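PDB 7CYX: glycine oxidase from Bacillus cereus ATCC 14579, which probably oxidises glycine to glyoxylate with an FAD cofactor, releasing hydrogen peroxide and ammonium, a reaction that feeds thiamine diphosphate biosynthesis. Local coordinates for residues 24-29 / 344-349; 82-87 / 159-164; 266-271 / 278-283. All blocks are in the same frame, centred on the assembly; numbering follows the deposited sequence.

Contacts 1 and 2 are neighbours on the nucleotide-binding half of the fold, their centres 15 Å apart and their nearest atoms about 4 Å apart without touching. Helix 14-25 relates them: its C-terminal turn supplies one side of contact 1, and its earlier residues pack on helix 155-168 of contact 2. Contact 3 belongs to the large mixed sheet, with its centre 37 Å from that of contact 1 and 32 Å from that of contact 2. The side chain of Thr266 in contact 3 comes within about 7 Å of FAD, whereas Ala161 in contact 2 stays about 14 Å from it. In sequence, 24-29 and 344-349 enclose both other contacts.

Contact 1: residues 24-29 / 344-349; sequences AERGHK and SGQYMA
Arg26, just past the end of helix 14-25, reaches across to Ala349 and Gln346 on helix 341-352. Its CB already points at that helix; CG is anti to the carbonyl carbon (chi1 -72°), and the chain stays extended from CG to NE. Contact across the pair begins only at the guanidinium. Arg26 CZ lies 4.0 Å from Ala349 CB, and this methyl sits over one face of the flat group, displaced toward its rim. Arg26 NH1 passes 3.8 Å from Ala349 CB and 3.6 Å from Ala349 C. Arg26 NH2 goes to the preceding turn, where Gln346 O is 3.9 Å away and oblique to the guanidinium plane, and Gln346 CG is 4.1 Å away. The Arg26 and Gln346 side chains cross at about a right angle, yet their guanidinium and amide planes are only 29° apart.

No hydrogen bond joins the two segments. The charge is met a little further along helix 341-352 and just beyond it, where NH1 forms salt bridges with Asp350 and Glu353. Glu353 also accepts from His28 NE2, which ties a second residue of the 24-29 turn to the same helix end. Ala349 also packs on Phe22 and Leu23 of helix 14-25.

Gly27, with phi at 86°, is the C-prime residue of a Schellman motif that closes helix 14-25: Gly27 N bonds to Ala24 O, 3.0 Å away, and His28 N to Leu23 O. The turn leads into strand 30-33, so the arginine projects from the first beta-alpha-beta crossover of the Rossmann-type FAD-binding domain.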
loop_
_atom_site.group_PDB
_atom_site.type_symbol
_atom_site.label_atom_id
_atom_site.label_comp_id
_atom_site.label_asym_id
_atom_site.label_seq_id
_atom_site.Cartn_x
_atom_site.Cartn_y
_atom_site.Cartn_z
ATOM N N ALA A 24 -1.568 19.151 13.859
ATOM C CA ALA A 24 -2.503 19.598 12.799
ATOM C C ALA A 24 -3.925 19.104 13.087
ATOM O O ALA A 24 -4.898 19.788 12.821
ATOM C CB ALA A 24 -2.058 19.096 11.445
ATOM N N GLU A 25 -4.028 17.883 13.595
ATOM C CA GLU A 25 -5.315 17.303 13.940
ATOM C C GLU A 25 -6.050 18.209 14.941
ATOM O O GLU A 25 -7.260 18.327 14.870
ATOM C CB GLU A 25 -5.114 15.910 14.533
ATOM C CG GLU A 25 -6.209 14.940 14.154
ATOM C CD GLU A 25 -5.990 13.543 14.703
ATOM O OE1 GLU A 25 -5.299 13.403 15.748
ATOM O OE2 GLU A 25 -6.504 12.597 14.075
ATOM N N ARG A 26 -5.288 18.827 15.856
ATOM C CA ARG A 26 -5.782 19.692 16.942
ATOM C C ARG A 26 -5.827 21.161 16.498
ATOM O O ARG A 26 -5.928 22.044 17.338
ATOM C CB ARG A 26 -4.881 19.562 18.182
ATOM C CG ARG A 26 -5.006 18.246 18.945
ATOM C CD ARG A 26 -3.877 18.097 19.972
ATOM N NE ARG A 26 -3.689 16.743 20.479
ATOM C CZ ARG A 26 -2.988 16.422 21.568
ATOM N NH1 ARG A 26 -2.440 17.369 22.311
ATOM N NH2 ARG A 26 -2.818 15.148 21.897
ATOM N N GLY A 27 -5.709 21.424 15.188
ATOM C CA GLY A 27 -5.945 22.760 14.608
ATOM C C GLY A 27 -4.740 23.699 14.610
ATOM O O GLY A 27 -4.917 24.916 14.405
ATOM N N HIS A 28 -3.523 23.172 14.828
ATOM C CA HIS A 28 -2.289 23.980 14.779
ATOM C C HIS A 28 -1.798 24.077 13.334
ATOM O O HIS A 28 -1.801 23.081 12.648
ATOM C CB HIS A 28 -1.164 23.354 15.604
ATOM C CG HIS A 28 -1.410 23.308 17.067
ATOM N ND1 HIS A 28 -0.792 24.174 17.937
ATOM C CD2 HIS A 28 -2.179 22.491 17.814
ATOM C CE1 HIS A 28 -1.173 23.898 19.162
ATOM N NE2 HIS A 28 -2.022 22.866 19.117
ATOM N N LYS A 29 -1.359 25.265 12.899
ATOM C CA LYS A 29 -0.839 25.439 11.548
ATOM C C LYS A 29 0.641 25.035 11.536
ATOM O O LYS A 29 1.494 25.657 12.167
ATOM C CB LYS A 29 -1.143 26.852 11.037
ATOM C CG LYS A 29 -2.632 27.188 10.931
ATOM C CD LYS A 29 -3.576 25.972 10.817
ATOM C CE LYS A 29 -5.050 26.312 10.915
ATOM N NZ LYS A 29 -5.669 26.449 9.576
ATOM N N SER A 344 5.137 9.349 20.848
ATOM C CA SER A 344 6.033 10.510 20.730
ATOM C C SER A 344 5.280 11.738 20.203
ATOM O O SER A 344 5.463 12.859 20.691
ATOM C CB SER A 344 7.228 10.195 19.857
ATOM O OG SER A 344 8.014 9.170 20.444
ATOM N N GLY A 345 4.461 11.525 19.170
ATOM C CA GLY A 345 3.677 12.593 18.579
ATOM C C GLY A 345 2.640 13.131 19.544
ATOM O O GLY A 345 2.481 14.364 19.691
ATOM N N GLN A 346 1.924 12.201 20.190
ATOM C CA GLN A 346 0.883 12.537 21.130
ATOM C C GLN A 346 1.505 13.404 22.228
ATOM O O GLN A 346 1.015 14.507 22.510
ATOM C CB GLN A 346 0.240 11.260 21.677
ATOM C CG GLN A 346 -1.131 11.476 22.298
ATOM C CD GLN A 346 -1.847 10.170 22.529
ATOM O OE1 GLN A 346 -1.428 9.357 23.349
ATOM N NE2 GLN A 346 -2.931 9.954 21.797
ATOM N N TYR A 347 2.634 12.932 22.770
ATOM C CA TYR A 347 3.298 13.581 23.892
ATOM C C TYR A 347 3.753 14.985 23.506
ATOM O O TYR A 347 3.521 15.949 24.247
ATOM C CB TYR A 347 4.536 12.817 24.361
ATOM C CG TYR A 347 5.365 13.599 25.348
ATOM C CD1 TYR A 347 4.988 13.678 26.678
ATOM C CD2 TYR A 347 6.482 14.318 24.951
ATOM C CE1 TYR A 347 5.727 14.411 27.592
ATOM C CE2 TYR A 347 7.238 15.052 25.854
ATOM C CZ TYR A 347 6.852 15.100 27.183
ATOM O OH TYR A 347 7.559 15.797 28.119
ATOM N N MET A 348 4.417 15.078 22.350
ATOM C CA MET A 348 4.975 16.325 21.914
ATOM C C MET A 348 3.834 17.347 21.749
ATOM O O MET A 348 3.943 18.477 22.182
ATOM C CB MET A 348 5.760 16.139 20.607
ATOM C CG MET A 348 7.150 16.770 20.598
ATOM S SD MET A 348 8.260 16.436 22.009
ATOM C CE MET A 348 8.100 14.660 22.124
ATOM N N ALA A 349 2.712 16.933 21.155
ATOM C CA ALA A 349 1.607 17.864 20.952
ATOM C C ALA A 349 0.994 18.290 22.301
ATOM O O ALA A 349 0.706 19.477 22.488
ATOM C CB ALA A 349 0.576 17.271 20.027
#

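Contact 2: residues 82-87 / 159-164; sequences EKTGVD and TKAFAH
Thr84, the last residue of helix 73-84, and Val86, two residues beyond it in the turn, lie against Ala161 and His164 on helix 155-168. Val86 places CG1 anti to its own backbone N (chi1 171°), and this is the branch that touches Ala161, with Val86 CG1 4.0 Å from Ala161 CB. The branch carbon follows close behind, Val86 CB being 4.2 Å from the same methyl, Ala161 CB. The backbones are close here, with the CA atoms of Val86 and Ala161 5.7 Å apart.

Thr84 divides its two branches between different tasks. OG1 stands between the backbone N and the carbonyl carbon (chi1 71°) and turns back on its own chain. There Thr84 OG1 accepts from Val86 N at 3.1 Å, with an N-H...O angle of 156°, which makes an ST turn, and it also bonds to Leu80 O one turn earlier in the helix. With the hydroxyl committed to its own backbone, methyl CG2 faces the opposing helix. Thr84 CG2 lies 3.7 Å from Ala161 O and 4.2 Å from His164 C, so it meets backbone there. The separation of Thr84 CG2 from His164 CB is 4.5 Å, a looser approach.

Between these two residues Gly85 leaves helical geometry with positive phi. The chain bends there, and both Thr84 and Val86 still direct CB toward helix 155-168.

Around this contact, Lys83 NZ bonds to Ser165 and Ser169, while Leu80 of helix 73-84 also rests on Ala161. From the second subunit, Arg257 packs on Val86 and Gly258 on His164. Phe162 and Ala163, whose CB atoms point away from 82-87, touch Ser17 of helix 14-25, and Phe162 also reaches Leu76 of helix 73-84; helix 155-168 thus packs against both.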
loop_
_atom_site.group_PDB
_atom_site.type_symbol
_atom_site.label_atom_id
_atom_site.label_comp_id
_atom_site.label_asym_id
_atom_site.label_seq_id
_atom_site.Cartn_x
_atom_site.Cartn_y
_atom_site.Cartn_z
ATOM N N GLU A 82 -8.947 5.621 7.043
ATOM C CA GLU A 82 -10.214 6.297 6.759
ATOM C C GLU A 82 -9.974 7.725 6.266
ATOM O O GLU A 82 -10.675 8.192 5.390
ATOM C CB GLU A 82 -11.152 6.279 7.973
ATOM C CG GLU A 82 -12.182 5.159 7.893
ATOM C CD GLU A 82 -12.861 4.783 9.199
ATOM O OE1 GLU A 82 -13.531 5.657 9.790
ATOM O OE2 GLU A 82 -12.718 3.609 9.626
ATOM N N LYS A 83 -8.957 8.390 6.803
ATOM C CA LYS A 83 -8.717 9.772 6.498
ATOM C C LYS A 83 -7.888 9.929 5.216
ATOM O O LYS A 83 -8.092 10.880 4.479
ATOM C CB LYS A 83 -8.012 10.427 7.682
ATOM C CG LYS A 83 -7.908 11.941 7.625
ATOM C CD LYS A 83 -7.026 12.492 8.717
ATOM C CE LYS A 83 -6.895 13.997 8.702
ATOM N NZ LYS A 83 -6.088 14.447 9.857
ATOM N N THR A 84 -6.915 9.046 4.973
ATOM C CA THR A 84 -5.885 9.350 3.964
ATOM C C THR A 84 -5.896 8.357 2.815
ATOM O O THR A 84 -5.251 8.618 1.782
ATOM C CB THR A 84 -4.463 9.306 4.536
ATOM O OG1 THR A 84 -4.102 7.950 4.816
ATOM C CG2 THR A 84 -4.325 10.142 5.784
ATOM N N GLY A 85 -6.538 7.210 3.036
ATOM C CA GLY A 85 -6.603 6.119 2.080
ATOM C C GLY A 85 -5.468 5.128 2.249
ATOM O O GLY A 85 -5.564 3.995 1.766
ATOM N N VAL A 86 -4.397 5.553 2.943
ATOM C CA VAL A 86 -3.214 4.730 3.148
ATOM C C VAL A 86 -3.488 3.771 4.300
ATOM O O VAL A 86 -3.815 4.227 5.371
ATOM C CB VAL A 86 -1.967 5.574 3.447
ATOM C CG1 VAL A 86 -0.800 4.695 3.862
ATOM C CG2 VAL A 86 -1.579 6.445 2.262
ATOM N N ASP A 87 -3.371 2.466 4.025
ATOM C CA ASP A 87 -3.302 1.400 5.020
ATOM C C ASP A 87 -1.838 1.178 5.419
ATOM O O ASP A 87 -0.989 1.019 4.540
ATOM C CB ASP A 87 -3.852 0.088 4.459
ATOM C CG ASP A 87 -3.919 -1.036 5.476
ATOM O OD1 ASP A 87 -4.913 -1.077 6.222
ATOM O OD2 ASP A 87 -2.985 -1.869 5.500
ATOM N N THR A 159 4.541 6.240 8.003
ATOM C CA THR A 159 5.166 7.521 7.863
ATOM C C THR A 159 4.349 8.377 6.893
ATOM O O THR A 159 3.917 9.452 7.232
ATOM C CB THR A 159 6.600 7.396 7.335
ATOM O OG1 THR A 159 7.367 6.673 8.296
ATOM C CG2 THR A 159 7.233 8.739 7.062
ATOM N N LYS A 160 4.167 7.869 5.670
ATOM C CA LYS A 160 3.442 8.573 4.657
ATOM C C LYS A 160 2.033 8.884 5.184
ATOM O O LYS A 160 1.557 9.987 4.995
ATOM C CB LYS A 160 3.465 7.775 3.353
ATOM C CG LYS A 160 4.806 7.784 2.626
ATOM C CD LYS A 160 4.873 6.798 1.464
ATOM C CE LYS A 160 6.074 5.873 1.478
ATOM N NZ LYS A 160 7.186 6.381 0.637
ATOM N N ALA A 161 1.398 7.943 5.897
ATOM C CA ALA A 161 0.040 8.172 6.390
ATOM C C ALA A 161 -0.010 9.417 7.297
ATOM O O ALA A 161 -0.817 10.336 7.053
ATOM C CB ALA A 161 -0.478 6.951 7.097
ATOM N N PHE A 162 0.847 9.444 8.327
ATOM C CA PHE A 162 0.964 10.572 9.237
ATOM C C PHE A 162 1.069 11.878 8.442
ATOM O O PHE A 162 0.351 12.837 8.727
ATOM C CB PHE A 162 2.203 10.453 10.129
ATOM C CG PHE A 162 2.041 9.654 11.393
ATOM C CD1 PHE A 162 0.978 9.873 12.251
ATOM C CD2 PHE A 162 2.982 8.706 11.755
ATOM C CE1 PHE A 162 0.842 9.150 13.429
ATOM C CE2 PHE A 162 2.847 7.980 12.929
ATOM C CZ PHE A 162 1.771 8.191 13.761
ATOM N N ALA A 163 1.964 11.909 7.449
ATOM C CA ALA A 163 2.309 13.168 6.756
ATOM C C ALA A 163 1.129 13.692 5.917
ATOM O O ALA A 163 0.814 14.878 5.948
ATOM C CB ALA A 163 3.550 12.983 5.928
ATOM N N HIS A 164 0.449 12.812 5.191
ATOM C CA HIS A 164 -0.713 13.224 4.367
ATOM C C HIS A 164 -1.929 13.571 5.245
ATOM O O HIS A 164 -2.748 14.420 4.860
ATOM C CB HIS A 164 -1.105 12.118 3.393
ATOM C CG HIS A 164 -0.076 11.796 2.370
ATOM N ND1 HIS A 164 0.395 12.734 1.480
ATOM C CD2 HIS A 164 0.519 10.622 2.060
ATOM C CE1 HIS A 164 1.272 12.157 0.685
ATOM N NE2 HIS A 164 1.342 10.848 1.001
#

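Contact 3: residues 266-271 / 278-283; sequences TMKPHT and PESITS
Van der Waals contact between Thr266 and Ser280 brings the end of strand 260-269 against the first turn of helix 278-291. The Thr266 methyl does the touching. With OG1 of Thr266 between the backbone N and the carbonyl carbon (chi1 62°), CG2 lies anti to the carbonyl carbon and meets Ser280: Thr266 CG2 is 3.8 Å from Ser280 CB and 3.7 Å from Ser280 OG. These are the two residues whose CA atoms come nearest across the segments, at 6.8 Å, and each directs its CB toward the other segment. Lys268 adds a further van der Waals touch, Lys268 CE lying 3.7 Å from Ser280 OG. Its chain is extended beyond CG and reaches out from the strand to the helix.

The segments belong to the large mixed sheet and to the helix that follows strand 260-269 and leads to strand 299-311, the outermost on that side of the sheet within the chain. The Thr266 side chain is about 7 Å from the bound FAD, and Met267, the next residue, touches Tyr334, which binds FAD.

Polar interactions converge on an outside residue, Glu231 of neighbouring strand 225-236. Glu231 OE1 forms a salt bridge with Lys268 NZ and hydrogen bonds with Thr266 OG1 and Ser280 OG, so a single carboxylate oxygen joins all three side chains of the contact. The buried Ser280 hydroxyl therefore finds its partner on the sheet, although no hydrogen bond links the two segments directly. Lys268 NZ stands 3.5 Å from Ser280 OG, a distance consistent with two groups sharing one acceptor. The arrangement probably keeps the carboxylate ionised.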
loop_
_atom_site.group_PDB
_atom_site.type_symbol
_atom_site.label_atom_id
_atom_site.label_comp_id
_atom_site.label_asym_id
_atom_site.label_seq_id
_atom_site.Cartn_x
_atom_site.Cartn_y
_atom_site.Cartn_z
ATOM N N THR A 266 22.220 -5.945 9.782
ATOM C CA THR A 266 23.565 -5.695 10.270
ATOM C C THR A 266 23.585 -4.409 11.088
ATOM O O THR A 266 22.672 -3.577 11.004
ATOM C CB THR A 266 24.602 -5.518 9.156
ATOM O OG1 THR A 266 24.249 -4.380 8.357
ATOM C CG2 THR A 266 24.745 -6.769 8.330
ATOM N N MET A 267 24.674 -4.252 11.843
ATOM C CA MET A 267 24.906 -3.109 12.686
ATOM C C MET A 267 26.292 -2.528 12.354
ATOM O O MET A 267 27.314 -3.186 12.561
ATOM C CB MET A 267 24.830 -3.522 14.162
ATOM C CG MET A 267 24.465 -2.373 15.091
ATOM S SD MET A 267 24.357 -2.835 16.851
ATOM C CE MET A 267 25.933 -2.241 17.471
ATOM N N LYS A 268 26.320 -1.297 11.822
ATOM C CA LYS A 268 27.567 -0.594 11.485
ATOM C C LYS A 268 27.519 0.846 12.007
ATOM O O LYS A 268 27.123 1.769 11.309
ATOM C CB LYS A 268 27.783 -0.665 9.976
ATOM C CG LYS A 268 28.237 -2.019 9.428
ATOM C CD LYS A 268 28.736 -1.912 7.980
ATOM C CE LYS A 268 28.636 -3.189 7.162
ATOM N NZ LYS A 268 28.607 -2.917 5.693
ATOM N N PRO A 269 27.981 1.107 13.249
ATOM C CA PRO A 269 27.860 2.432 13.849
ATOM C C PRO A 269 28.774 3.512 13.241
ATOM O O PRO A 269 29.805 3.195 12.679
ATOM C CB PRO A 269 28.216 2.180 15.326
ATOM C CG PRO A 269 29.066 0.931 15.329
ATOM C CD PRO A 269 28.663 0.136 14.115
ATOM N N HIS A 270 28.331 4.775 13.352
ATOM C CA HIS A 270 29.063 5.990 12.945
ATOM C C HIS A 270 29.417 5.972 11.453
ATOM O O HIS A 270 30.568 6.158 11.083
ATOM C CB HIS A 270 30.284 6.223 13.851
ATOM C CG HIS A 270 29.918 6.692 15.222
ATOM N ND1 HIS A 270 29.966 5.860 16.339
ATOM C CD2 HIS A 270 29.490 7.897 15.655
ATOM C CE1 HIS A 270 29.576 6.528 17.397
ATOM N NE2 HIS A 270 29.260 7.780 17.001
ATOM N N THR A 271 28.407 5.795 10.596
ATOM C CA THR A 271 28.573 6.084 9.171
ATOM C C THR A 271 27.205 6.398 8.562
ATOM O O THR A 271 26.219 5.770 8.903
ATOM C CB THR A 271 29.281 4.935 8.444
ATOM O OG1 THR A 271 29.549 5.327 7.102
ATOM C CG2 THR A 271 28.469 3.666 8.374
ATOM N N PRO A 278 28.603 -6.733 -0.132
ATOM C CA PRO A 278 28.317 -8.142 -0.364
ATOM C C PRO A 278 28.310 -9.024 0.889
ATOM O O PRO A 278 27.384 -9.811 1.061
ATOM C CB PRO A 278 29.464 -8.511 -1.316
ATOM C CG PRO A 278 29.577 -7.294 -2.191
ATOM C CD PRO A 278 29.460 -6.165 -1.188
ATOM N N GLU A 279 29.357 -8.900 1.707
ATOM C CA GLU A 279 29.583 -9.706 2.912
ATOM C C GLU A 279 28.339 -9.660 3.806
ATOM O O GLU A 279 27.969 -10.668 4.380
ATOM C CB GLU A 279 30.830 -9.191 3.639
ATOM C CG GLU A 279 31.046 -9.731 5.049
ATOM C CD GLU A 279 32.433 -9.421 5.625
ATOM O OE1 GLU A 279 33.210 -10.384 5.818
ATOM O OE2 GLU A 279 32.756 -8.218 5.884
ATOM N N SER A 280 27.735 -8.472 3.937
ATOM C CA SER A 280 26.509 -8.272 4.695
ATOM C C SER A 280 25.374 -9.068 4.046
ATOM O O SER A 280 24.634 -9.771 4.734
ATOM C CB SER A 280 26.154 -6.819 4.776
ATOM O OG SER A 280 27.075 -6.116 5.588
ATOM N N ILE A 281 25.257 -8.973 2.711
ATOM C CA ILE A 281 24.217 -9.707 1.994
ATOM C C ILE A 281 24.370 -11.207 2.293
ATOM O O ILE A 281 23.379 -11.884 2.557
ATOM C CB ILE A 281 24.238 -9.443 0.476
ATOM C CG1 ILE A 281 23.535 -8.138 0.096
ATOM C CG2 ILE A 281 23.641 -10.612 -0.270
ATOM C CD1 ILE A 281 23.599 -7.804 -1.388
ATOM N N THR A 282 25.612 -11.706 2.200
ATOM C CA THR A 282 25.959 -13.133 2.344
ATOM C C THR A 282 25.748 -13.590 3.787
ATOM O O THR A 282 25.272 -14.691 4.044
ATOM C CB THR A 282 27.442 -13.403 2.047
ATOM O OG1 THR A 282 27.779 -12.869 0.775
ATOM C CG2 THR A 282 27.780 -14.876 2.086
ATOM N N SER A 283 26.216 -12.762 4.717
ATOM C CA SER A 283 26.098 -13.036 6.123
ATOM C C SER A 283 24.609 -13.121 6.511
ATOM O O SER A 283 24.183 -14.055 7.213
ATOM C CB SER A 283 26.856 -12.000 6.903
ATOM O OG SER A 283 26.800 -12.264 8.290
#